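Local coordinates for protein nidogen (PDB 1NPE) that probably helps link basement-membrane components by binding laminin through this six-bladed YWTD beta-propeller domain, at residues 5-9 and 247-252; 77-83 and 95-100; 120-126 and 138-142; 208-212 and 223-228. All blocks are in the same frame, centred on the assembly; numbering follows the deposited sequence.

Contact 1 (5-9 and 247-252); sequences LFAQT and PHKQTR. With CD (cadmium ion), chain G.
The backbone at Gln-8 passes the irregular loop 247-252 most closely at Arg-252, their CA atoms 5.9 Å apart, beside the seam where N-terminal strand 2-8 pairs with C-terminal strand 256-259. That pairing of the two chain ends within one sheet is the classic closure of a beta-propeller, and the contact lies at its margin. Gln-8 does most of the work. Its chain is extended beyond CG (chi2 180°), which carries the amide across to the loop, where NE2 donates to Lys-249 O at 3.0 Å. The donor stands almost in line with the carbonyl bond, although the N-H is bent at 135°. Thr-251 N shares the same acceptor, closing the inverse gamma turn centred on Gln-250, so that one oxygen serves both the turn and the strand. Pro-247 CB meets Phe-6 CZ at the edge of the ring, 4.4 Å away. His-248 points away from the strand and binds a cadmium ion through ND1, the metal lying in the imidazole plane; a polar side chain of another protein's chain binds the same ion. The backbone of that partner chain also accepts from Lys-249 NZ, and one of its acidic side chains bonds Thr-9 OG1. A water completes the junction: it accepts from Thr-9 N at 2.9 Å and from Thr-251 OG1 at 2.7 Å, and donates to Arg-252 O.

Contact 2 (77-83 and 95-100); sequences DLGSPEG and WTDSQL. With CD (cadmium ion), chain C.
The carboxylate of Asp-97 is surrounded on both faces and at its rim by backbone N-H groups. Ser-80 N meets OD1 from one face, 53° out of the plane, in a nearly straight bond of 2.9 Å, while Leu-100 N comes to the same oxygen from the opposite face and Gln-99 N nearly in line with the C-O bond. Gly-79 N takes the syn lone pair of OD2 at 2.8 Å. With CG opposite the backbone N (chi1 -174°), Asp-97 reaches both the loop before strand 81-87 and its own Asx turn. Two apolar groups meet the indole of Trp-95 obliquely: Leu-78 CD2 lies 3.7 Å from Trp-95 NE1. Pro-81 CB lies 4.0 Å from Trp-95 CD1. Glu-82 OE2 receives two hydroxyls, Ser-80 OG along its anti lone pair and Ser-98 OG from above the carboxylate plane at 2.6 Å; OE1 forms a salt bridge with Arg-125. A basic side chain of another protein's chain hydrogen-bonds Ser-80 OG. Trp-95, Thr-96 and Asp-97 occupy the WTD positions of the YWTD signature. Four N-H donors would be expected to keep Asp-97 ionised, fixing the turn whose Ser-98 O binds cadmium at 2.4 Å.

Contact 3 (120-126 and 138-142); sequences GLVNPRG and WTDWN. With CD (cadmium ion), chain C.
Leu-121 lays CD2 3.7 Å from Trp-138 NE1, crossing at about a right angle. Val-122 N donates to Asp-140 OD2 on its syn side at 3.0 Å, while Val-122 O binds cadmium at 2.3 Å. Asn-123 N meets Asp-140 OD1 at 2.8 Å from the face opposite to Asn-142 N, whose bond makes an Asx turn. Its side chain lies flat on Trp-141: CB sits 3.5 Å from the five-membered-ring centroid, the amide stacked within 6° of the indole plane. Pro-124 pairs with Asp-140, which with Trp-138 and Thr-139 forms the WTD of a YWTD signature. Arg-125 lays its guanidinium over the other indole face, CZ 3.2 Å from Trp-141 NE1, the planes 30° apart, while NE forms a salt bridge with Glu-82. With an alanine replacing Trp-141, Asn-123 and Arg-125 would probably lose the slab between them and turn more freely. Gly-126 N donates to Thr-139 OG1, itself bonded to Pro-169 O; outside the hairpin of strands 124-130 and 135-140, Trp-141 packs on Pro-169 and Asn-170 of strand 169-175.

Contact 4 (208-212 and 223-228); sequences LQYPF and YTDWKT
Tyr-210 and Phe-212 lie on the same side of the Trp-226 indole, their rings almost parallel to it yet slid so far that overlap is slight. Tyr-210 is tilted by just 5° from the six-membered ring, with CE2 reaching 3.4 Å from CE3 of Trp-226. Phe-212, its CG swung opposite the backbone N (chi1 176°), sets CB over the five-membered ring, 4.0 Å from the centroid. If Trp-226 were an alanine, both rings would probably lose their common platform, and a gap is likely to open beside the partner protein, whose backbone packs on this indole and whose polar side chain bonds Tyr-210 OH. A second aromatic group sits on the other side of Pro-211: Leu-208 CD2 rides over one face of Tyr-223, 3.9 Å from its centroid, while Asp-225 OD2 and a water lie at the ring edge, in plane. The water links Tyr-223 OH, Gln-209 N and OD2. Asp-225 OD2 also accepts Tyr-210 N at 2.7 Å in a nearly straight bond, and OD1 takes Thr-228 N at 2.8 Å, an Asx motif. Tyr-223, Thr-224 and Asp-225 stand at the last three YWTD positions, the aspartate joining the turn after its strand to the incoming loop, as in other propellers of this family.

From the N terminus, strand 2-8 opens contact 1, whose partner loop arrives only near the end of the chain; contacts 2, 3 and 4 are all nested within this long loop. Those three follow one another in series, each closing a short beta hairpin at the start of a different blade. Contacts 2 and 3 touch, with Thr-96 OG1 probably hydrogen-bonded to Arg-125 O, and they share one cadmium ion and three waters, so two successive blades are joined. Contact 3 reaches contact 4 through packing of Arg-125 NE on Phe-212 CE1. Contact 4 in turn meets contact 1, where Arg-252 NH1 packs near Trp-226 O, taking the circuit back to the closing blade.

Contact 1 (5-9 and 247-252)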
loop_
_atom_site.group_PDB
_atom_site.type_symbol
_atom_site.label_atom_id
_atom_site.label_comp_id
_atom_site.label_asym_id
_atom_site.label_seq_id
_atom_site.Cartn_x
_atom_site.Cartn_y
_atom_site.Cartn_z
ATOM N N LEU A 5 -4.382 16.078 7.258
ATOM C CA LEU A 5 -3.704 15.966 5.978
ATOM C C LEU A 5 -3.976 14.605 5.368
ATOM O O LEU A 5 -3.877 13.583 6.055
ATOM C CB LEU A 5 -2.194 16.136 6.173
ATOM C CG LEU A 5 -1.680 17.511 6.605
ATOM C CD1 LEU A 5 -0.400 17.372 7.399
ATOM C CD2 LEU A 5 -1.467 18.379 5.388
ATOM N N PHE A 6 -4.367 14.587 4.096
ATOM C CA PHE A 6 -4.602 13.319 3.420
ATOM C C PHE A 6 -4.055 13.290 1.997
ATOM O O PHE A 6 -3.860 14.330 1.374
ATOM C CB PHE A 6 -6.071 12.877 3.492
ATOM C CG PHE A 6 -7.030 13.765 2.749
ATOM C CD1 PHE A 6 -7.760 14.741 3.427
ATOM C CD2 PHE A 6 -7.258 13.578 1.389
ATOM C CE1 PHE A 6 -8.714 15.517 2.766
ATOM C CE2 PHE A 6 -8.209 14.345 0.716
ATOM C CZ PHE A 6 -8.941 15.319 1.410
ATOM N N ALA A 7 -3.788 12.088 1.500
ATOM C CA ALA A 7 -3.225 11.913 0.174
ATOM C C ALA A 7 -4.198 11.502 -0.924
ATOM O O ALA A 7 -5.172 10.790 -0.686
ATOM C CB ALA A 7 -2.075 10.919 0.238
ATOM N N GLN A 8 -3.906 11.986 -2.128
ATOM C CA GLN A 8 -4.652 11.687 -3.347
ATOM C C GLN A 8 -3.599 11.619 -4.440
ATOM O O GLN A 8 -2.441 11.989 -4.213
ATOM C CB GLN A 8 -5.661 12.784 -3.686
ATOM C CG GLN A 8 -7.036 12.580 -3.079
ATOM C CD GLN A 8 -8.012 13.693 -3.430
ATOM O OE1 GLN A 8 -7.672 14.872 -3.371
ATOM N NE2 GLN A 8 -9.236 13.321 -3.781
ATOM N N THR A 9 -3.980 11.108 -5.607
ATOM C CA THR A 9 -3.049 11.010 -6.720
ATOM C C THR A 9 -2.668 12.420 -7.138
ATOM O O THR A 9 -3.536 13.260 -7.375
ATOM C CB THR A 9 -3.667 10.246 -7.915
ATOM O OG1 THR A 9 -3.905 8.883 -7.541
ATOM C CG2 THR A 9 -2.746 10.270 -9.121
ATOM N N PRO A 247 -14.150 15.339 -0.795
ATOM C CA PRO A 247 -13.438 16.367 -1.562
ATOM C C PRO A 247 -14.100 16.456 -2.944
ATOM O O PRO A 247 -14.548 15.443 -3.476
ATOM C CB PRO A 247 -12.020 15.806 -1.654
ATOM C CG PRO A 247 -12.210 14.323 -1.511
ATOM C CD PRO A 247 -13.255 14.226 -0.441
ATOM N N HIS A 248 -14.199 17.662 -3.500
ATOM C CA HIS A 248 -14.838 17.850 -4.807
ATOM C C HIS A 248 -14.280 16.945 -5.908
ATOM O O HIS A 248 -15.038 16.385 -6.701
ATOM C CB HIS A 248 -14.794 19.323 -5.229
ATOM C CG HIS A 248 -15.705 20.200 -4.428
ATOM N ND1 HIS A 248 -17.076 20.053 -4.440
ATOM C CD2 HIS A 248 -15.440 21.187 -3.538
ATOM C CE1 HIS A 248 -17.614 20.903 -3.585
ATOM N NE2 HIS A 248 -16.644 21.604 -3.025
ATOM N N LYS A 249 -12.959 16.803 -5.943
ATOM C CA LYS A 249 -12.296 15.947 -6.921
ATOM C C LYS A 249 -12.330 14.539 -6.318
ATOM O O LYS A 249 -11.485 14.188 -5.489
ATOM C CB LYS A 249 -10.854 16.418 -7.131
ATOM C CG LYS A 249 -10.117 15.687 -8.226
ATOM C CD LYS A 249 -9.910 16.563 -9.427
ATOM C CE LYS A 249 -8.965 17.700 -9.128
ATOM N NZ LYS A 249 -8.712 18.529 -10.337
ATOM N N GLN A 250 -13.323 13.752 -6.724
ATOM C CA GLN A 250 -13.530 12.404 -6.192
ATOM C C GLN A 250 -12.560 11.293 -6.619
ATOM O O GLN A 250 -12.984 10.227 -7.066
ATOM C CB GLN A 250 -14.996 11.976 -6.414
ATOM C CG GLN A 250 -16.034 12.928 -5.775
ATOM C CD GLN A 250 -17.494 12.516 -6.020
ATOM O OE1 GLN A 250 -17.920 12.311 -7.163
ATOM N NE2 GLN A 250 -18.274 12.421 -4.938
ATOM N N THR A 251 -11.258 11.536 -6.470
ATOM C CA THR A 251 -10.258 10.525 -6.811
ATOM C C THR A 251 -9.919 9.700 -5.556
ATOM O O THR A 251 -10.320 10.051 -4.446
ATOM C CB THR A 251 -8.968 11.149 -7.419
ATOM O OG1 THR A 251 -8.291 11.937 -6.435
ATOM C CG2 THR A 251 -9.306 12.032 -8.604
ATOM N N ARG A 252 -9.214 8.590 -5.744
ATOM C CA ARG A 252 -8.843 7.691 -4.650
ATOM C C ARG A 252 -8.052 8.371 -3.520
ATOM O O ARG A 252 -7.014 8.986 -3.756
ATOM C CB ARG A 252 -8.025 6.526 -5.209
ATOM C CG ARG A 252 -8.075 5.251 -4.391
ATOM C CD ARG A 252 -9.389 4.544 -4.592
ATOM N NE ARG A 252 -9.215 3.172 -5.054
ATOM C CZ ARG A 252 -10.220 2.352 -5.349
ATOM N NH1 ARG A 252 -11.477 2.763 -5.229
ATOM N NH2 ARG A 252 -9.971 1.121 -5.768
HETATM CD CD CD G . -18.581 18.771 -6.192
HETATM O O HOH W 1 -6.537 9.839 -6.236
HETATM O O HOH W 2 -17.804 16.128 -5.901
#

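Contact 2 (77-83 and 95-100)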
loop_
_atom_site.group_PDB
_atom_site.type_symbol
_atom_site.label_atom_id
_atom_site.label_comp_id
_atom_site.label_asym_id
_atom_site.label_seq_id
_atom_site.Cartn_x
_atom_site.Cartn_y
_atom_site.Cartn_z
ATOM N N ASP A 77 16.958 1.769 -4.464
ATOM C CA ASP A 77 16.561 0.511 -3.834
ATOM C C ASP A 77 15.229 0.550 -3.079
ATOM O O ASP A 77 15.134 0.115 -1.928
ATOM C CB ASP A 77 17.697 0.045 -2.910
ATOM C CG ASP A 77 17.537 -1.396 -2.441
ATOM O OD1 ASP A 77 17.056 -2.254 -3.214
ATOM O OD2 ASP A 77 17.915 -1.673 -1.285
ATOM N N LEU A 78 14.206 1.080 -3.740
ATOM C CA LEU A 78 12.870 1.176 -3.169
ATOM C C LEU A 78 11.897 0.367 -3.997
ATOM O O LEU A 78 11.981 0.364 -5.229
ATOM C CB LEU A 78 12.384 2.625 -3.154
ATOM C CG LEU A 78 12.634 3.510 -1.937
ATOM C CD1 LEU A 78 12.004 4.871 -2.206
ATOM C CD2 LEU A 78 12.046 2.879 -0.677
ATOM N N GLY A 79 10.963 -0.294 -3.316
ATOM C CA GLY A 79 9.957 -1.088 -3.993
ATOM C C GLY A 79 8.631 -0.343 -4.011
ATOM O O GLY A 79 8.397 0.509 -4.876
ATOM N N SER A 80 7.780 -0.645 -3.034
ATOM C CA SER A 80 6.465 -0.019 -2.908
ATOM C C SER A 80 6.232 0.497 -1.476
ATOM O O SER A 80 5.567 -0.154 -0.668
ATOM C CB SER A 80 5.371 -1.022 -3.291
ATOM O OG SER A 80 4.103 -0.397 -3.347
ATOM N N PRO A 81 6.782 1.680 -1.153
ATOM C CA PRO A 81 6.625 2.275 0.187
ATOM C C PRO A 81 5.182 2.746 0.369
ATOM O O PRO A 81 4.700 3.589 -0.382
ATOM C CB PRO A 81 7.635 3.424 0.176
ATOM C CG PRO A 81 7.636 3.856 -1.262
ATOM C CD PRO A 81 7.585 2.544 -2.038
ATOM N N GLU A 82 4.490 2.190 1.357
ATOM C CA GLU A 82 3.088 2.525 1.559
ATOM C C GLU A 82 2.674 3.028 2.930
ATOM O O GLU A 82 1.497 3.298 3.162
ATOM C CB GLU A 82 2.233 1.323 1.191
ATOM C CG GLU A 82 2.312 0.957 -0.271
ATOM C CD GLU A 82 1.606 -0.329 -0.567
ATOM O OE1 GLU A 82 0.576 -0.612 0.075
ATOM O OE2 GLU A 82 2.081 -1.063 -1.445
ATOM N N GLY A 83 3.635 3.120 3.835
ATOM C CA GLY A 83 3.366 3.595 5.176
ATOM C C GLY A 83 4.662 4.162 5.711
ATOM O O GLY A 83 5.731 3.644 5.410
ATOM N N TRP A 95 9.426 2.848 7.577
ATOM C CA TRP A 95 8.464 2.670 6.496
ATOM C C TRP A 95 8.280 1.221 6.085
ATOM O O TRP A 95 9.130 0.370 6.352
ATOM C CB TRP A 95 8.809 3.543 5.275
ATOM C CG TRP A 95 9.944 3.048 4.422
ATOM C CD1 TRP A 95 9.853 2.230 3.331
ATOM C CD2 TRP A 95 11.324 3.406 4.541
ATOM N NE1 TRP A 95 11.089 2.066 2.756
ATOM C CE2 TRP A 95 12.010 2.779 3.477
ATOM C CE3 TRP A 95 12.048 4.203 5.437
ATOM C CZ2 TRP A 95 13.390 2.926 3.281
ATOM C CZ3 TRP A 95 13.422 4.349 5.243
ATOM C CH2 TRP A 95 14.075 3.712 4.171
ATOM N N THR A 96 7.136 0.945 5.471
ATOM C CA THR A 96 6.826 -0.386 4.988
ATOM C C THR A 96 7.026 -0.405 3.481
ATOM O O THR A 96 6.820 0.601 2.804
ATOM C CB THR A 96 5.363 -0.768 5.287
ATOM O OG1 THR A 96 4.483 0.210 4.707
ATOM C CG2 THR A 96 5.132 -0.837 6.791
ATOM N N ASP A 97 7.445 -1.553 2.966
ATOM C CA ASP A 97 7.661 -1.741 1.543
ATOM C C ASP A 97 7.070 -3.108 1.244
ATOM O O ASP A 97 7.620 -4.128 1.649
ATOM C CB ASP A 97 9.158 -1.716 1.221
ATOM C CG ASP A 97 9.440 -1.770 -0.268
ATOM O OD1 ASP A 97 8.742 -2.508 -1.001
ATOM O OD2 ASP A 97 10.376 -1.078 -0.708
ATOM N N SER A 98 5.943 -3.117 0.541
ATOM C CA SER A 98 5.239 -4.350 0.208
ATOM C C SER A 98 5.733 -5.077 -1.044
ATOM O O SER A 98 5.170 -6.105 -1.433
ATOM C CB SER A 98 3.744 -4.068 0.089
ATOM O OG SER A 98 3.509 -3.139 -0.950
ATOM N N GLN A 99 6.757 -4.523 -1.686
ATOM C CA GLN A 99 7.350 -5.123 -2.882
ATOM C C GLN A 99 8.635 -5.834 -2.454
ATOM O O GLN A 99 8.770 -7.041 -2.658
ATOM C CB GLN A 99 7.652 -4.055 -3.932
ATOM C CG GLN A 99 8.092 -4.598 -5.282
ATOM C CD GLN A 99 8.281 -3.493 -6.310
ATOM O OE1 GLN A 99 7.334 -2.775 -6.649
ATOM N NE2 GLN A 99 9.512 -3.339 -6.797
ATOM N N LEU A 100 9.559 -5.086 -1.849
ATOM C CA LEU A 100 10.823 -5.641 -1.354
ATOM C C LEU A 100 10.618 -6.410 -0.044
ATOM O O LEU A 100 11.549 -7.009 0.490
ATOM C CB LEU A 100 11.852 -4.534 -1.136
ATOM C CG LEU A 100 12.307 -3.826 -2.408
ATOM C CD1 LEU A 100 13.389 -2.821 -2.060
ATOM C CD2 LEU A 100 12.830 -4.857 -3.399
HETATM CD CD CD C . 5.228 -8.449 -0.985
HETATM O O HOH W 3 6.392 -8.428 -3.395
HETATM O O HOH W 4 5.207 -10.927 -0.954
HETATM O O HOH W 5 2.879 -8.063 -2.097
#

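Contact 3 (120-126 and 138-142)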
loop_
_atom_site.group_PDB
_atom_site.type_symbol
_atom_site.label_atom_id
_atom_site.label_comp_id
_atom_site.label_asym_id
_atom_site.label_seq_id
_atom_site.Cartn_x
_atom_site.Cartn_y
_atom_site.Cartn_z
ATOM N N GLY A 120 8.869 -12.703 7.051
ATOM C CA GLY A 120 7.502 -12.726 7.545
ATOM C C GLY A 120 6.659 -11.535 7.088
ATOM O O GLY A 120 5.611 -11.246 7.671
ATOM N N LEU A 121 7.138 -10.814 6.080
ATOM C CA LEU A 121 6.417 -9.658 5.550
ATOM C C LEU A 121 6.016 -9.941 4.117
ATOM O O LEU A 121 6.853 -10.271 3.291
ATOM C CB LEU A 121 7.282 -8.398 5.594
ATOM C CG LEU A 121 7.722 -7.906 6.976
ATOM C CD1 LEU A 121 8.696 -6.754 6.817
ATOM C CD2 LEU A 121 6.515 -7.490 7.809
ATOM N N VAL A 122 4.729 -9.817 3.834
ATOM C CA VAL A 122 4.205 -10.062 2.498
ATOM C C VAL A 122 3.536 -8.795 1.965
ATOM O O VAL A 122 3.825 -8.353 0.858
ATOM C CB VAL A 122 3.210 -11.249 2.515
ATOM C CG1 VAL A 122 2.498 -11.401 1.155
ATOM C CG2 VAL A 122 3.965 -12.537 2.863
ATOM N N ASN A 123 2.636 -8.222 2.758
ATOM C CA ASN A 123 1.943 -6.996 2.375
ATOM C C ASN A 123 1.892 -5.981 3.525
ATOM O O ASN A 123 0.816 -5.552 3.940
ATOM C CB ASN A 123 0.526 -7.297 1.863
ATOM C CG ASN A 123 0.481 -7.585 0.358
ATOM O OD1 ASN A 123 -0.255 -8.456 -0.096
ATOM N ND2 ASN A 123 1.249 -6.835 -0.414
ATOM N N PRO A 124 3.058 -5.609 4.086
ATOM C CA PRO A 124 3.014 -4.631 5.178
ATOM C C PRO A 124 2.474 -3.332 4.596
ATOM O O PRO A 124 2.657 -3.060 3.410
ATOM C CB PRO A 124 4.487 -4.486 5.562
ATOM C CG PRO A 124 5.185 -4.685 4.243
ATOM C CD PRO A 124 4.452 -5.912 3.722
ATOM N N ARG A 125 1.802 -2.539 5.414
ATOM C CA ARG A 125 1.256 -1.289 4.920
ATOM C C ARG A 125 1.234 -0.245 6.022
ATOM O O ARG A 125 2.121 0.599 6.080
ATOM C CB ARG A 125 -0.137 -1.520 4.303
ATOM C CG ARG A 125 -0.887 -0.259 3.901
ATOM C CD ARG A 125 -2.104 -0.595 3.055
ATOM N NE ARG A 125 -1.743 -0.833 1.664
ATOM C CZ ARG A 125 -2.530 -1.415 0.762
ATOM N NH1 ARG A 125 -3.743 -1.852 1.092
ATOM N NH2 ARG A 125 -2.128 -1.480 -0.500
ATOM N N GLY A 126 0.248 -0.320 6.910
ATOM C CA GLY A 126 0.164 0.641 7.992
ATOM C C GLY A 126 1.300 0.492 8.985
ATOM O O GLY A 126 1.735 -0.618 9.279
ATOM N N TRP A 138 2.665 -2.265 13.219
ATOM C CA TRP A 138 2.360 -2.282 11.788
ATOM C C TRP A 138 1.343 -3.336 11.403
ATOM O O TRP A 138 1.061 -4.251 12.181
ATOM C CB TRP A 138 3.632 -2.474 10.958
ATOM C CG TRP A 138 4.287 -3.821 11.103
ATOM C CD1 TRP A 138 4.067 -4.932 10.331
ATOM C CD2 TRP A 138 5.322 -4.175 12.028
ATOM N NE1 TRP A 138 4.907 -5.949 10.715
ATOM C CE2 TRP A 138 5.690 -5.511 11.752
ATOM C CE3 TRP A 138 5.981 -3.491 13.058
ATOM C CZ2 TRP A 138 6.695 -6.178 12.470
ATOM C CZ3 TRP A 138 6.977 -4.153 13.772
ATOM C CH2 TRP A 138 7.323 -5.484 13.473
ATOM N N THR A 139 0.768 -3.176 10.212
ATOM C CA THR A 139 -0.200 -4.137 9.695
ATOM C C THR A 139 0.402 -4.815 8.474
ATOM O O THR A 139 1.287 -4.263 7.815
ATOM C CB THR A 139 -1.529 -3.480 9.238
ATOM O OG1 THR A 139 -1.319 -2.756 8.020
ATOM C CG2 THR A 139 -2.062 -2.540 10.293
ATOM N N ASP A 140 -0.052 -6.031 8.210
ATOM C CA ASP A 140 0.384 -6.790 7.045
ATOM C C ASP A 140 -0.914 -7.412 6.562
ATOM O O ASP A 140 -1.449 -8.318 7.194
ATOM C CB ASP A 140 1.403 -7.873 7.428
ATOM C CG ASP A 140 1.968 -8.620 6.208
ATOM O OD1 ASP A 140 1.289 -8.721 5.168
ATOM O OD2 ASP A 140 3.100 -9.133 6.296
ATOM N N TRP A 141 -1.437 -6.906 5.453
ATOM C CA TRP A 141 -2.700 -7.424 4.945
ATOM C C TRP A 141 -2.639 -8.735 4.173
ATOM O O TRP A 141 -3.576 -9.067 3.446
ATOM C CB TRP A 141 -3.488 -6.340 4.192
ATOM C CG TRP A 141 -2.794 -5.747 3.030
ATOM C CD1 TRP A 141 -1.987 -4.649 3.033
ATOM C CD2 TRP A 141 -2.899 -6.168 1.667
ATOM N NE1 TRP A 141 -1.589 -4.350 1.754
ATOM C CE2 TRP A 141 -2.137 -5.264 0.893
ATOM C CE3 TRP A 141 -3.571 -7.217 1.022
ATOM C CZ2 TRP A 141 -2.024 -5.376 -0.501
ATOM C CZ3 TRP A 141 -3.459 -7.333 -0.372
ATOM C CH2 TRP A 141 -2.692 -6.414 -1.113
ATOM N N ASN A 142 -1.546 -9.476 4.369
ATOM C CA ASN A 142 -1.302 -10.811 3.783
ATOM C C ASN A 142 -2.645 -11.541 3.684
ATOM O O ASN A 142 -3.216 -11.927 4.701
ATOM C CB ASN A 142 -0.369 -11.583 4.739
ATOM C CG ASN A 142 0.047 -12.971 4.225
ATOM O OD1 ASN A 142 1.080 -13.493 4.642
ATOM N ND2 ASN A 142 -0.753 -13.571 3.356
HETATM CD CD CD C . 5.228 -8.449 -0.985
HETATM O O HOH W 6 3.160 -11.881 6.142
HETATM O O HOH W 7 0.782 -3.071 1.263
HETATM O O HOH W 4 5.207 -10.927 -0.954
HETATM O O HOH W 5 2.879 -8.063 -2.097
HETATM O O HOH W 3 6.392 -8.428 -3.395
#

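Contact 4 (208-212 and 223-228)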
loop_
_atom_site.group_PDB
_atom_site.type_symbol
_atom_site.label_atom_id
_atom_site.label_comp_id
_atom_site.label_asym_id
_atom_site.label_seq_id
_atom_site.Cartn_x
_atom_site.Cartn_y
_atom_site.Cartn_z
ATOM N N LEU A 208 -17.737 -0.139 8.403
ATOM C CA LEU A 208 -16.755 0.565 7.580
ATOM C C LEU A 208 -16.693 -0.072 6.189
ATOM O O LEU A 208 -16.355 -1.247 6.046
ATOM C CB LEU A 208 -15.372 0.596 8.250
ATOM C CG LEU A 208 -15.205 1.496 9.487
ATOM C CD1 LEU A 208 -15.979 0.937 10.679
ATOM C CD2 LEU A 208 -13.723 1.631 9.834
ATOM N N GLN A 209 -17.036 0.714 5.174
ATOM C CA GLN A 209 -17.078 0.248 3.788
ATOM C C GLN A 209 -15.763 -0.275 3.197
ATOM O O GLN A 209 -15.658 -1.455 2.873
ATOM C CB GLN A 209 -17.678 1.340 2.901
ATOM C CG GLN A 209 -19.026 1.850 3.398
ATOM C CD GLN A 209 -20.169 1.504 2.460
ATOM O OE1 GLN A 209 -20.639 0.365 2.423
ATOM N NE2 GLN A 209 -20.625 2.490 1.698
ATOM N N TYR A 210 -14.779 0.598 3.017
ATOM C CA TYR A 210 -13.489 0.177 2.483
ATOM C C TYR A 210 -12.398 1.118 2.941
ATOM O O TYR A 210 -11.855 1.901 2.158
ATOM C CB TYR A 210 -13.492 0.081 0.947
ATOM C CG TYR A 210 -12.468 -0.922 0.448
ATOM C CD1 TYR A 210 -12.848 -2.222 0.110
ATOM C CD2 TYR A 210 -11.110 -0.602 0.403
ATOM C CE1 TYR A 210 -11.901 -3.181 -0.250
ATOM C CE2 TYR A 210 -10.157 -1.554 0.045
ATOM C CZ TYR A 210 -10.559 -2.838 -0.274
ATOM O OH TYR A 210 -9.625 -3.785 -0.582
ATOM N N PRO A 211 -12.044 1.036 4.229
ATOM C CA PRO A 211 -11.015 1.865 4.854
ATOM C C PRO A 211 -9.636 1.569 4.296
ATOM O O PRO A 211 -9.297 0.409 4.062
ATOM C CB PRO A 211 -11.055 1.424 6.319
ATOM C CG PRO A 211 -12.324 0.705 6.480
ATOM C CD PRO A 211 -12.550 0.032 5.176
ATOM N N PHE A 212 -8.844 2.618 4.102
ATOM C CA PHE A 212 -7.479 2.457 3.630
ATOM C C PHE A 212 -6.463 2.885 4.690
ATOM O O PHE A 212 -5.487 2.180 4.939
ATOM C CB PHE A 212 -7.210 3.247 2.351
ATOM C CG PHE A 212 -5.784 3.162 1.909
ATOM C CD1 PHE A 212 -5.332 2.048 1.206
ATOM C CD2 PHE A 212 -4.860 4.143 2.282
ATOM C CE1 PHE A 212 -3.986 1.904 0.888
ATOM C CE2 PHE A 212 -3.517 4.007 1.967
ATOM C CZ PHE A 212 -3.077 2.882 1.270
ATOM N N TYR A 223 -10.566 8.203 9.130
ATOM C CA TYR A 223 -10.092 7.266 8.127
ATOM C C TYR A 223 -10.489 7.624 6.697
ATOM O O TYR A 223 -11.475 8.328 6.467
ATOM C CB TYR A 223 -10.522 5.829 8.468
ATOM C CG TYR A 223 -11.988 5.505 8.292
ATOM C CD1 TYR A 223 -12.469 4.995 7.083
ATOM C CD2 TYR A 223 -12.887 5.639 9.352
ATOM C CE1 TYR A 223 -13.808 4.619 6.936
ATOM C CE2 TYR A 223 -14.225 5.270 9.218
ATOM C CZ TYR A 223 -14.675 4.758 8.008
ATOM O OH TYR A 223 -15.986 4.366 7.879
ATOM N N THR A 224 -9.689 7.152 5.743
ATOM C CA THR A 224 -9.956 7.382 4.329
ATOM C C THR A 224 -10.645 6.138 3.795
ATOM O O THR A 224 -10.254 5.014 4.128
ATOM C CB THR A 224 -8.664 7.642 3.539
ATOM O OG1 THR A 224 -7.780 6.522 3.673
ATOM C CG2 THR A 224 -7.982 8.917 4.046
ATOM N N ASP A 225 -11.665 6.341 2.968
ATOM C CA ASP A 225 -12.435 5.234 2.422
ATOM C C ASP A 225 -12.449 5.248 0.899
ATOM O O ASP A 225 -12.723 6.271 0.275
ATOM C CB ASP A 225 -13.861 5.283 2.987
ATOM C CG ASP A 225 -14.663 4.024 2.690
ATOM O OD1 ASP A 225 -15.113 3.862 1.548
ATOM O OD2 ASP A 225 -14.874 3.208 3.608
ATOM N N TRP A 226 -12.142 4.093 0.318
ATOM C CA TRP A 226 -12.094 3.904 -1.135
ATOM C C TRP A 226 -13.473 3.754 -1.798
ATOM O O TRP A 226 -13.641 4.046 -2.985
ATOM C CB TRP A 226 -11.256 2.667 -1.458
ATOM C CG TRP A 226 -9.772 2.877 -1.388
ATOM C CD1 TRP A 226 -9.109 4.010 -0.999
ATOM C CD2 TRP A 226 -8.766 1.933 -1.761
ATOM N NE1 TRP A 226 -7.755 3.826 -1.110
ATOM C CE2 TRP A 226 -7.516 2.560 -1.576
ATOM C CE3 TRP A 226 -8.799 0.613 -2.231
ATOM C CZ2 TRP A 226 -6.311 1.914 -1.846
ATOM C CZ3 TRP A 226 -7.602 -0.029 -2.497
ATOM C CH2 TRP A 226 -6.372 0.624 -2.302
ATOM N N LYS A 227 -14.433 3.234 -1.045
ATOM C CA LYS A 227 -15.786 3.033 -1.548
ATOM C C LYS A 227 -16.550 4.355 -1.607
ATOM O O LYS A 227 -17.112 4.709 -2.644
ATOM C CB LYS A 227 -16.514 2.026 -0.648
ATOM C CG LYS A 227 -18.026 1.942 -0.815
ATOM C CD LYS A 227 -18.442 1.216 -2.081
ATOM C CE LYS A 227 -19.965 1.102 -2.147
ATOM N NZ LYS A 227 -20.445 0.537 -3.441
ATOM N N THR A 228 -16.511 5.109 -0.510
ATOM C CA THR A 228 -17.226 6.378 -0.406
ATOM C C THR A 228 -16.449 7.606 -0.875
ATOM O O THR A 228 -17.023 8.688 -1.005
ATOM C CB THR A 228 -17.671 6.639 1.046
ATOM O OG1 THR A 228 -16.518 6.851 1.868
ATOM C CG2 THR A 228 -18.471 5.460 1.592
HETATM O O HOH W 8 -16.892 3.331 5.531
#